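PDB 3GWZ: MmcR from Streptomyces lavendulae, which transfers a methyl group from S-adenosyl-L-methionine to a hydroxyl on the quinone ring of mitomycins, forming the methoxy group of mitomycins A and B. Local coordinates for residues Phe133-Gln145 with Ser156-Leu168. Sequence-based numbering, arbitrary orientation.
With SAH (S-adenosyl-L-homocysteine), chain G.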
ATOM      1  N   PHE A 133     -16.829  -0.224   6.491  1.00 13.81           N
ATOM      2  CA  PHE A 133     -17.922  -0.975   7.125  1.00 13.10           C
ATOM      3  C   PHE A 133     -19.225  -0.186   6.983  1.00 12.02           C
ATOM      4  O   PHE A 133     -20.245  -0.719   6.550  1.00 11.74           O
ATOM      5  CB  PHE A 133     -17.546  -1.188   8.606  1.00 10.72           C
ATOM      6  CG  PHE A 133     -18.592  -1.907   9.452  1.00  9.82           C
ATOM      7  CD1 PHE A 133     -19.231  -3.043   8.996  1.00 12.31           C
ATOM      8  CD2 PHE A 133     -18.862  -1.465  10.745  1.00 12.54           C
ATOM      9  CE1 PHE A 133     -20.173  -3.710   9.801  1.00 14.38           C
ATOM     10  CE2 PHE A 133     -19.793  -2.122  11.562  1.00 12.42           C
ATOM     11  CZ  PHE A 133     -20.446  -3.252  11.080  1.00 12.68           C
ATOM     12  N   GLN A 134     -19.172   1.096   7.325  1.00 11.40           N
ATOM     13  CA  GLN A 134     -20.337   1.980   7.255  1.00 13.60           C
ATOM     14  C   GLN A 134     -20.809   2.246   5.821  1.00 11.95           C
ATOM     15  O   GLN A 134     -21.959   2.627   5.598  1.00 11.59           O
ATOM     16  CB  GLN A 134     -20.010   3.318   7.916  1.00 14.55           C
ATOM     17  CG  GLN A 134     -19.774   3.227   9.409  1.00 15.74           C
ATOM     18  CD  GLN A 134     -19.189   4.503   9.970  1.00 13.88           C
ATOM     19  OE1 GLN A 134     -19.056   5.506   9.260  1.00 18.09           O
ATOM     20  NE2 GLN A 134     -18.818   4.474  11.246  1.00 13.87           N
ATOM     21  N   ALA A 135     -19.913   2.070   4.859  1.00 11.82           N
ATOM     22  CA  ALA A 135     -20.250   2.293   3.455  1.00 10.86           C
ATOM     23  C   ALA A 135     -21.298   1.293   2.966  1.00 12.30           C
ATOM     24  O   ALA A 135     -22.081   1.593   2.062  1.00 10.82           O
ATOM     25  CB  ALA A 135     -18.998   2.209   2.594  1.00 14.04           C
ATOM     26  N   ALA A 136     -21.306   0.102   3.564  1.00 11.77           N
ATOM     27  CA  ALA A 136     -22.259  -0.938   3.196  1.00 11.53           C
ATOM     28  C   ALA A 136     -23.700  -0.458   3.296  1.00 12.33           C
ATOM     29  O   ALA A 136     -24.090   0.163   4.286  1.00 13.05           O
ATOM     30  CB  ALA A 136     -22.066  -2.190   4.059  1.00 12.47           C
ATOM     31  N   PRO A 137     -24.507  -0.768   2.270  1.00 17.48           N
ATOM     32  CA  PRO A 137     -25.901  -0.308   2.231  1.00 13.72           C
ATOM     33  C   PRO A 137     -26.698  -0.820   3.426  1.00 12.81           C
ATOM     34  O   PRO A 137     -27.573  -0.113   3.922  1.00 13.32           O
ATOM     35  CB  PRO A 137     -26.428  -0.897   0.914  1.00 15.15           C
ATOM     36  CG  PRO A 137     -25.461  -2.019   0.586  1.00 24.43           C
ATOM     37  CD  PRO A 137     -24.136  -1.478   1.035  1.00 20.99           C
ATOM     38  N   TRP A 138     -26.388  -2.025   3.900  1.00 15.03           N
ATOM     39  CA  TRP A 138     -27.152  -2.608   5.005  1.00 12.99           C
ATOM     40  C   TRP A 138     -26.822  -1.959   6.341  1.00 13.65           C
ATOM     41  O   TRP A 138     -27.623  -1.998   7.284  1.00 12.38           O
ATOM     42  CB  TRP A 138     -26.967  -4.136   5.064  1.00 13.56           C
ATOM     43  CG  TRP A 138     -25.558  -4.617   4.821  1.00 15.46           C
ATOM     44  CD1 TRP A 138     -25.067  -5.139   3.663  1.00 18.93           C
ATOM     45  CD2 TRP A 138     -24.467  -4.624   5.758  1.00 17.29           C
ATOM     46  NE1 TRP A 138     -23.750  -5.484   3.818  1.00 17.05           N
ATOM     47  CE2 TRP A 138     -23.353  -5.174   5.092  1.00 16.01           C
ATOM     48  CE3 TRP A 138     -24.328  -4.219   7.092  1.00 17.43           C
ATOM     49  CZ2 TRP A 138     -22.111  -5.329   5.710  1.00 14.73           C
ATOM     50  CZ3 TRP A 138     -23.091  -4.369   7.709  1.00 17.59           C
ATOM     51  CH2 TRP A 138     -21.997  -4.928   7.014  1.00 18.04           C
ATOM     52  N   HIS A 139     -25.631  -1.375   6.432  1.00 14.87           N
ATOM     53  CA  HIS A 139     -25.256  -0.627   7.618  1.00 11.18           C
ATOM     54  C   HIS A 139     -26.084   0.666   7.623  1.00 10.77           C
ATOM     55  O   HIS A 139     -26.829   0.934   8.557  1.00  8.98           O
ATOM     56  CB  HIS A 139     -23.756  -0.336   7.579  1.00 13.86           C
ATOM     57  CG  HIS A 139     -23.202   0.258   8.839  1.00 14.22           C
ATOM     58  ND1 HIS A 139     -23.532   1.521   9.277  1.00 11.94           N
ATOM     59  CD2 HIS A 139     -22.287  -0.218   9.720  1.00 13.14           C
ATOM     60  CE1 HIS A 139     -22.880   1.782  10.395  1.00 13.79           C
ATOM     61  NE2 HIS A 139     -22.112   0.745  10.684  1.00 12.12           N
ATOM     62  N   TRP A 140     -25.966   1.453   6.555  1.00  8.99           N
ATOM     63  CA  TRP A 140     -26.751   2.683   6.424  1.00 11.99           C
ATOM     64  C   TRP A 140     -28.253   2.404   6.589  1.00 10.41           C
ATOM     65  O   TRP A 140     -28.971   3.204   7.182  1.00 10.51           O
ATOM     66  CB  TRP A 140     -26.472   3.337   5.064  1.00  8.80           C
ATOM     67  CG  TRP A 140     -27.035   4.727   4.864  1.00  9.79           C
ATOM     68  CD1 TRP A 140     -28.194   5.063   4.215  1.00 11.41           C
ATOM     69  CD2 TRP A 140     -26.425   5.968   5.255  1.00 10.29           C
ATOM     70  NE1 TRP A 140     -28.356   6.429   4.206  1.00 10.34           N
ATOM     71  CE2 TRP A 140     -27.285   7.008   4.839  1.00  9.14           C
ATOM     72  CE3 TRP A 140     -25.247   6.297   5.937  1.00  9.80           C
ATOM     73  CZ2 TRP A 140     -27.002   8.353   5.077  1.00 14.57           C
ATOM     74  CZ3 TRP A 140     -24.967   7.631   6.177  1.00 13.38           C
ATOM     75  CH2 TRP A 140     -25.840   8.648   5.741  1.00 13.24           C
ATOM     76  N   ARG A 141     -28.735   1.281   6.066  1.00 12.35           N
ATOM     77  CA  ARG A 141     -30.178   1.017   6.146  1.00 14.49           C
ATOM     78  C   ARG A 141     -30.669   0.720   7.559  1.00 13.03           C
ATOM     79  O   ARG A 141     -31.826   0.987   7.891  1.00 13.16           O
ATOM     80  CB  ARG A 141     -30.642  -0.086   5.189  1.00 15.65           C
ATOM     81  CG  ARG A 141     -32.159  -0.017   4.984  1.00 17.03           C
ATOM     82  CD  ARG A 141     -32.702  -1.002   3.966  1.00 25.49           C
ATOM     83  NE  ARG A 141     -32.282  -0.680   2.606  1.00 30.75           N
ATOM     84  CZ  ARG A 141     -33.078  -0.746   1.546  1.00 29.97           C
ATOM     85  NH1 ARG A 141     -34.351  -1.105   1.690  1.00 28.23           N
ATOM     86  NH2 ARG A 141     -32.601  -0.448   0.342  1.00 28.58           N
ATOM     87  N   ALA A 142     -29.805   0.175   8.404  1.00 13.58           N
ATOM     88  CA  ALA A 142     -30.206  -0.021   9.793  1.00 13.00           C
ATOM     89  C   ALA A 142     -30.531   1.325  10.428  1.00 12.80           C
ATOM     90  O   ALA A 142     -31.480   1.445  11.216  1.00 13.85           O
ATOM     91  CB  ALA A 142     -29.107  -0.767  10.581  1.00 12.06           C
ATOM     92  N   TRP A 143     -29.763   2.355  10.061  1.00 12.43           N
ATOM     93  CA  TRP A 143     -29.997   3.716  10.559  1.00 10.37           C
ATOM     94  C   TRP A 143     -31.277   4.330   9.986  1.00 11.15           C
ATOM     95  O   TRP A 143     -31.927   5.161  10.631  1.00 10.05           O
ATOM     96  CB  TRP A 143     -28.786   4.620  10.270  1.00 11.56           C
ATOM     97  CG  TRP A 143     -27.658   4.254  11.173  1.00 11.52           C
ATOM     98  CD1 TRP A 143     -26.613   3.418  10.897  1.00 12.24           C
ATOM     99  CD2 TRP A 143     -27.508   4.654  12.535  1.00  9.47           C
ATOM    100  NE1 TRP A 143     -25.806   3.292  12.002  1.00 11.48           N
ATOM    101  CE2 TRP A 143     -26.330   4.046  13.021  1.00 10.61           C
ATOM    102  CE3 TRP A 143     -28.243   5.489  13.385  1.00  9.37           C
ATOM    103  CZ2 TRP A 143     -25.872   4.235  14.326  1.00 10.92           C
ATOM    104  CZ3 TRP A 143     -27.786   5.680  14.689  1.00 14.66           C
ATOM    105  CH2 TRP A 143     -26.606   5.055  15.143  1.00 10.67           C
ATOM    106  N   GLU A 144     -31.629   3.921   8.775  1.00 12.72           N
ATOM    107  CA  GLU A 144     -32.895   4.338   8.171  1.00 11.08           C
ATOM    108  C   GLU A 144     -34.039   4.070   9.143  1.00 11.99           C
ATOM    109  O   GLU A 144     -34.964   4.870   9.263  1.00 13.30           O
ATOM    110  CB  GLU A 144     -33.119   3.566   6.873  1.00 10.57           C
ATOM    111  CG  GLU A 144     -34.396   3.941   6.109  1.00 15.38           C
ATOM    112  CD  GLU A 144     -34.735   2.915   5.057  1.00 18.30           C
ATOM    113  OE1 GLU A 144     -33.991   2.813   4.056  1.00 18.33           O
ATOM    114  OE2 GLU A 144     -35.732   2.189   5.246  1.00 19.85           O
ATOM    115  N   GLN A 145     -33.951   2.945   9.854  1.00  9.98           N
ATOM    116  CA  GLN A 145     -35.024   2.478  10.719  1.00 11.93           C
ATOM    117  C   GLN A 145     -34.726   2.719  12.205  1.00 12.65           C
ATOM    118  O   GLN A 145     -35.203   1.981  13.069  1.00 11.72           O
ATOM    119  CB  GLN A 145     -35.299   0.992  10.446  1.00 11.06           C
ATOM    120  CG  GLN A 145     -35.830   0.739   9.038  1.00 13.31           C
ATOM    121  CD  GLN A 145     -37.231   1.278   8.872  1.00 17.60           C
ATOM    122  OE1 GLN A 145     -38.048   1.151   9.779  1.00 21.77           O
ATOM    123  NE2 GLN A 145     -37.521   1.878   7.715  1.00 20.18           N
ATOM    124  N   SER A 156     -32.723  -2.402  14.837  1.00 12.58           N
ATOM    125  CA  SER A 156     -33.479  -2.042  13.645  1.00 11.80           C
ATOM    126  C   SER A 156     -32.954  -2.832  12.450  1.00 14.70           C
ATOM    127  O   SER A 156     -33.589  -2.881  11.404  1.00 12.36           O
ATOM    128  CB  SER A 156     -33.389  -0.539  13.373  1.00 14.74           C
ATOM    129  OG  SER A 156     -32.041  -0.132  13.165  1.00 12.23           O
ATOM    130  N   PHE A 157     -31.798  -3.472  12.622  1.00 13.01           N
ATOM    131  CA  PHE A 157     -31.121  -4.139  11.517  1.00 12.36           C
ATOM    132  C   PHE A 157     -32.058  -5.127  10.830  1.00 14.31           C
ATOM    133  O   PHE A 157     -32.112  -5.223   9.601  1.00 13.97           O
ATOM    134  CB  PHE A 157     -29.864  -4.871  12.034  1.00 10.94           C
ATOM    135  CG  PHE A 157     -28.909  -5.272  10.951  1.00 12.11           C
ATOM    136  CD1 PHE A 157     -27.836  -4.451  10.613  1.00  9.77           C
ATOM    137  CD2 PHE A 157     -29.078  -6.470  10.264  1.00 11.72           C
ATOM    138  CE1 PHE A 157     -26.956  -4.809   9.591  1.00  9.27           C
ATOM    139  CE2 PHE A 157     -28.189  -6.847   9.249  1.00 10.90           C
ATOM    140  CZ  PHE A 157     -27.128  -6.013   8.917  1.00 13.27           C
ATOM    141  N   ASP A 158     -32.801  -5.864  11.640  1.00 15.48           N
ATOM    142  CA  ASP A 158     -33.660  -6.924  11.135  1.00 16.18           C
ATOM    143  C   ASP A 158     -34.792  -6.373  10.274  1.00 15.51           C
ATOM    144  O   ASP A 158     -35.048  -6.858   9.171  1.00 18.30           O
ATOM    145  CB  ASP A 158     -34.220  -7.758  12.303  1.00 23.43           C
ATOM    146  CG  ASP A 158     -33.120  -8.270  13.260  1.00 28.33           C
ATOM    147  OD1 ASP A 158     -32.289  -7.466  13.741  1.00 23.80           O
ATOM    148  OD2 ASP A 158     -33.095  -9.490  13.544  1.00 25.49           O
ATOM    149  N   VAL A 159     -35.475  -5.349  10.761  1.00 17.94           N
ATOM    150  CA  VAL A 159     -36.588  -4.807  10.001  1.00 18.70           C
ATOM    151  C   VAL A 159     -36.088  -4.134   8.715  1.00 18.07           C
ATOM    152  O   VAL A 159     -36.741  -4.191   7.673  1.00 16.65           O
ATOM    153  CB  VAL A 159     -37.447  -3.853  10.862  1.00 25.91           C
ATOM    154  CG1 VAL A 159     -36.738  -2.533  11.074  1.00 23.25           C
ATOM    155  CG2 VAL A 159     -38.805  -3.642  10.223  1.00 27.24           C
ATOM    156  N   ALA A 160     -34.909  -3.529   8.776  1.00 12.86           N
ATOM    157  CA  ALA A 160     -34.349  -2.854   7.611  1.00 12.82           C
ATOM    158  C   ALA A 160     -33.869  -3.836   6.539  1.00 17.86           C
ATOM    159  O   ALA A 160     -34.094  -3.640   5.346  1.00 16.44           O
ATOM    160  CB  ALA A 160     -33.190  -1.950   8.048  1.00 13.74           C
ATOM    161  N   ASN A 161     -33.195  -4.894   6.972  1.00 13.05           N
ATOM    162  CA  ASN A 161     -32.470  -5.758   6.053  1.00 13.66           C
ATOM    163  C   ASN A 161     -33.030  -7.172   5.891  1.00 16.26           C
ATOM    164  O   ASN A 161     -32.529  -7.946   5.084  1.00 17.90           O
ATOM    165  CB  ASN A 161     -31.009  -5.833   6.486  1.00 14.81           C
ATOM    166  CG  ASN A 161     -30.329  -4.486   6.420  1.00 17.90           C
ATOM    167  OD1 ASN A 161     -30.328  -3.845   5.374  1.00 14.53           O
ATOM    168  ND2 ASN A 161     -29.756  -4.045   7.539  1.00 12.98           N
ATOM    169  N   GLY A 162     -34.049  -7.514   6.671  1.00 16.34           N
ATOM    170  CA  GLY A 162     -34.722  -8.794   6.514  1.00 18.09           C
ATOM    171  C   GLY A 162     -33.957  -9.955   7.124  1.00 21.76           C
ATOM    172  O   GLY A 162     -34.280 -11.110   6.880  1.00 20.50           O
ATOM    173  N   THR A 163     -32.938  -9.641   7.919  1.00 17.84           N
ATOM    174  CA  THR A 163     -32.126 -10.650   8.595  1.00 19.27           C
ATOM    175  C   THR A 163     -31.386  -9.964   9.739  1.00 16.50           C
ATOM    176  O   THR A 163     -31.287  -8.737   9.756  1.00 19.19           O
ATOM    177  CB  THR A 163     -31.112 -11.328   7.628  1.00 20.19           C
ATOM    178  OG1 THR A 163     -30.516 -12.457   8.276  1.00 25.98           O
ATOM    179  CG2 THR A 163     -30.007 -10.356   7.218  1.00 20.88           C
ATOM    180  N   SER A 164     -30.890 -10.738  10.699  1.00 15.18           N
ATOM    181  CA  SER A 164     -30.168 -10.168  11.834  1.00 12.85           C
ATOM    182  C   SER A 164     -28.716  -9.876  11.479  1.00 13.52           C
ATOM    183  O   SER A 164     -28.169 -10.425  10.518  1.00 13.13           O
ATOM    184  CB  SER A 164     -30.221 -11.103  13.047  1.00 13.58           C
ATOM    185  OG  SER A 164     -29.414 -12.248  12.829  1.00 15.19           O
ATOM    186  N   PHE A 165     -28.092  -8.994  12.252  1.00 13.41           N
ATOM    187  CA  PHE A 165     -26.689  -8.678  12.035  1.00 10.79           C
ATOM    188  C   PHE A 165     -25.828  -9.940  12.163  1.00 11.99           C
ATOM    189  O   PHE A 165     -24.908 -10.160  11.382  1.00 12.76           O
ATOM    190  CB  PHE A 165     -26.208  -7.605  13.019  1.00 11.39           C
ATOM    191  CG  PHE A 165     -24.761  -7.205  12.814  1.00 13.14           C
ATOM    192  CD1 PHE A 165     -24.410  -6.325  11.804  1.00 14.15           C
ATOM    193  CD2 PHE A 165     -23.758  -7.732  13.616  1.00 12.55           C
ATOM    194  CE1 PHE A 165     -23.078  -5.950  11.603  1.00 14.98           C
ATOM    195  CE2 PHE A 165     -22.418  -7.377  13.418  1.00 12.53           C
ATOM    196  CZ  PHE A 165     -22.080  -6.480  12.412  1.00 14.35           C
ATOM    197  N   TRP A 166     -26.122 -10.775  13.151  1.00 11.52           N
ATOM    198  CA  TRP A 166     -25.298 -11.974  13.332  1.00 15.78           C
ATOM    199  C   TRP A 166     -25.517 -12.990  12.208  1.00 14.81           C
ATOM    200  O   TRP A 166     -24.591 -13.701  11.814  1.00 14.51           O
ATOM    201  CB  TRP A 166     -25.531 -12.619  14.696  1.00 15.29           C
ATOM    202  CG  TRP A 166     -25.075 -11.784  15.840  1.00 15.76           C
ATOM    203  CD1 TRP A 166     -25.795 -11.462  16.953  1.00 15.18           C
ATOM    204  CD2 TRP A 166     -23.791 -11.162  15.996  1.00 13.15           C
ATOM    205  NE1 TRP A 166     -25.039 -10.687  17.795  1.00 17.50           N
ATOM    206  CE2 TRP A 166     -23.806 -10.484  17.232  1.00 15.53           C
ATOM    207  CE3 TRP A 166     -22.635 -11.109  15.210  1.00 13.46           C
ATOM    208  CZ2 TRP A 166     -22.713  -9.755  17.698  1.00 14.72           C
ATOM    209  CZ3 TRP A 166     -21.545 -10.380  15.674  1.00 11.44           C
ATOM    210  CH2 TRP A 166     -21.591  -9.716  16.902  1.00 10.76           C
ATOM    211  N   GLN A 167     -26.740 -13.058  11.692  1.00 14.85           N
ATOM    212  CA  GLN A 167     -27.028 -14.001  10.618  1.00 14.53           C
ATOM    213  C   GLN A 167     -26.371 -13.545   9.326  1.00 17.49           C
ATOM    214  O   GLN A 167     -25.838 -14.355   8.574  1.00 17.46           O
ATOM    215  CB  GLN A 167     -28.538 -14.167  10.415  1.00 16.68           C
ATOM    216  CG  GLN A 167     -28.910 -15.229   9.395  1.00 27.16           C
ATOM    217  CD  GLN A 167     -28.399 -16.609   9.782  1.00 36.09           C
ATOM    218  OE1 GLN A 167     -27.970 -17.385   8.930  1.00 42.86           O
ATOM    219  NE2 GLN A 167     -28.432 -16.913  11.074  1.00 34.47           N
ATOM    220  N   LEU A 168     -26.405 -12.244   9.065  1.00 16.30           N
ATOM    221  CA  LEU A 168     -25.770 -11.717   7.862  1.00 12.90           C
ATOM    222  C   LEU A 168     -24.264 -11.978   7.871  1.00 17.61           C
ATOM    223  O   LEU A 168     -23.690 -12.448   6.875  1.00 19.00           O
ATOM    224  CB  LEU A 168     -26.036 -10.212   7.712  1.00 13.09           C
ATOM    225  CG  LEU A 168     -25.340  -9.611   6.489  1.00 15.95           C
ATOM    226  CD1 LEU A 168     -25.970 -10.169   5.217  1.00 16.69           C
ATOM    227  CD2 LEU A 168     -25.428  -8.091   6.503  1.00 16.61           C
TER
HETATM  228  N   SAH G 352     -13.753  -9.983  21.444  1.00 12.43           N
HETATM  229  CA  SAH G 352     -13.528  -9.457  20.054  1.00 10.20           C
HETATM  230  CB  SAH G 352     -14.810  -9.378  19.201  1.00 11.62           C
HETATM  231  CG  SAH G 352     -15.950  -8.500  19.753  1.00 16.88           C
HETATM  232  SD  SAH G 352     -17.318  -8.395  18.606  1.00  7.27           S
HETATM  233  C   SAH G 352     -12.896  -8.097  20.134  1.00 18.92           C
HETATM  234  O   SAH G 352     -12.346  -7.618  19.136  1.00 17.14           O
HETATM  235  OXT SAH G 352     -12.906  -7.449  21.189  1.00 16.00           O
HETATM  236  C5' SAH G 352     -18.393  -9.632  19.304  1.00 12.17           C
HETATM  237  C4' SAH G 352     -18.062 -11.071  18.857  1.00 12.98           C
HETATM  238  O4' SAH G 352     -18.991 -12.049  19.380  1.00 12.80           O
HETATM  239  C3' SAH G 352     -18.025 -11.323  17.346  1.00 12.81           C
HETATM  240  O3' SAH G 352     -16.680 -11.651  16.960  1.00 13.26           O
HETATM  241  C2' SAH G 352     -18.940 -12.525  17.096  1.00 11.76           C
HETATM  242  O2' SAH G 352     -18.395 -13.490  16.187  1.00 12.62           O
HETATM  243  C1' SAH G 352     -19.016 -13.164  18.463  1.00 12.81           C
HETATM  244  N9  SAH G 352     -20.258 -13.925  18.727  1.00 13.86           N
HETATM  245  C8  SAH G 352     -21.524 -13.488  18.539  1.00 13.93           C
HETATM  246  N7  SAH G 352     -22.416 -14.437  18.922  1.00 14.01           N
HETATM  247  C5  SAH G 352     -21.701 -15.494  19.377  1.00 15.60           C
HETATM  248  C6  SAH G 352     -22.013 -16.821  19.944  1.00 17.12           C
HETATM  249  N6  SAH G 352     -23.311 -17.182  20.087  1.00 11.24           N
HETATM  250  N1  SAH G 352     -20.978 -17.633  20.290  1.00 13.76           N
HETATM  251  C2  SAH G 352     -19.701 -17.252  20.137  1.00 16.26           C
HETATM  252  N3  SAH G 352     -19.343 -16.053  19.631  1.00 15.46           N
HETATM  253  C4  SAH G 352     -20.283 -15.154  19.246  1.00 13.53           C
HETATM  254  O   HOH W   1     -36.000  -2.501   3.975  1.00 32.25           O
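Trp138 enters a pocket formed by Phe157, Asn161, Phe165 and Leu168, a knob-into-hole fit built on an aromatic knob. Leu168 CD2 lies over one indole face, 3.7 Å from the centroid of the Trp138 five-membered ring and 12° off its normal, a CH-pi contact; Ala136 CB sits over the opposite face, toward its rim. Trp138 CE3 meets the edge of the Phe157 ring, 3.7 Å from Phe157 CE1. A chi1 of 41°, which sets CG between the backbone N and the carbonyl carbon, turns the indole into this pocket. Farther along, the Phe133 and Phe165 side chains come from opposite directions, with Phe165 CE1 at the edge of the Phe133 ring, 3.8 Å from Phe133 CZ.

Two side chains of 156-168 bond to carbonyls of helix 137-144 that already serve its backbone. Asn161 ND2 donates to Trp138 O at 3.0 Å, and the same amide nitrogen rests over the face of Phe157. Ser156 OG donates to Ala142 O at 2.6 Å from above the carbonyl plane, while Gln145 N arrives from the other face. Ala160 CB lies 3.2 Å from Arg141 O, and its small size probably helps the axes of helices 137-144 and 157-161 approach to 7.9 Å, 113° apart in direction. A water links Ala160 O to Arg141 NH1, but Arg141 and Glu144 also form reciprocal salt bridges with Glu144 and Arg141 of the second subunit.

The contact thus joins helix 137-144, at the dimer interface, to the O-methyltransferase domain, where Trp166 lays a ring face against the product S-adenosyl-L-homocysteine. Helix 173-197 packs against Phe133, Trp138 and Leu168, and helix 316-329 against Ala142, Trp143 and Ser156.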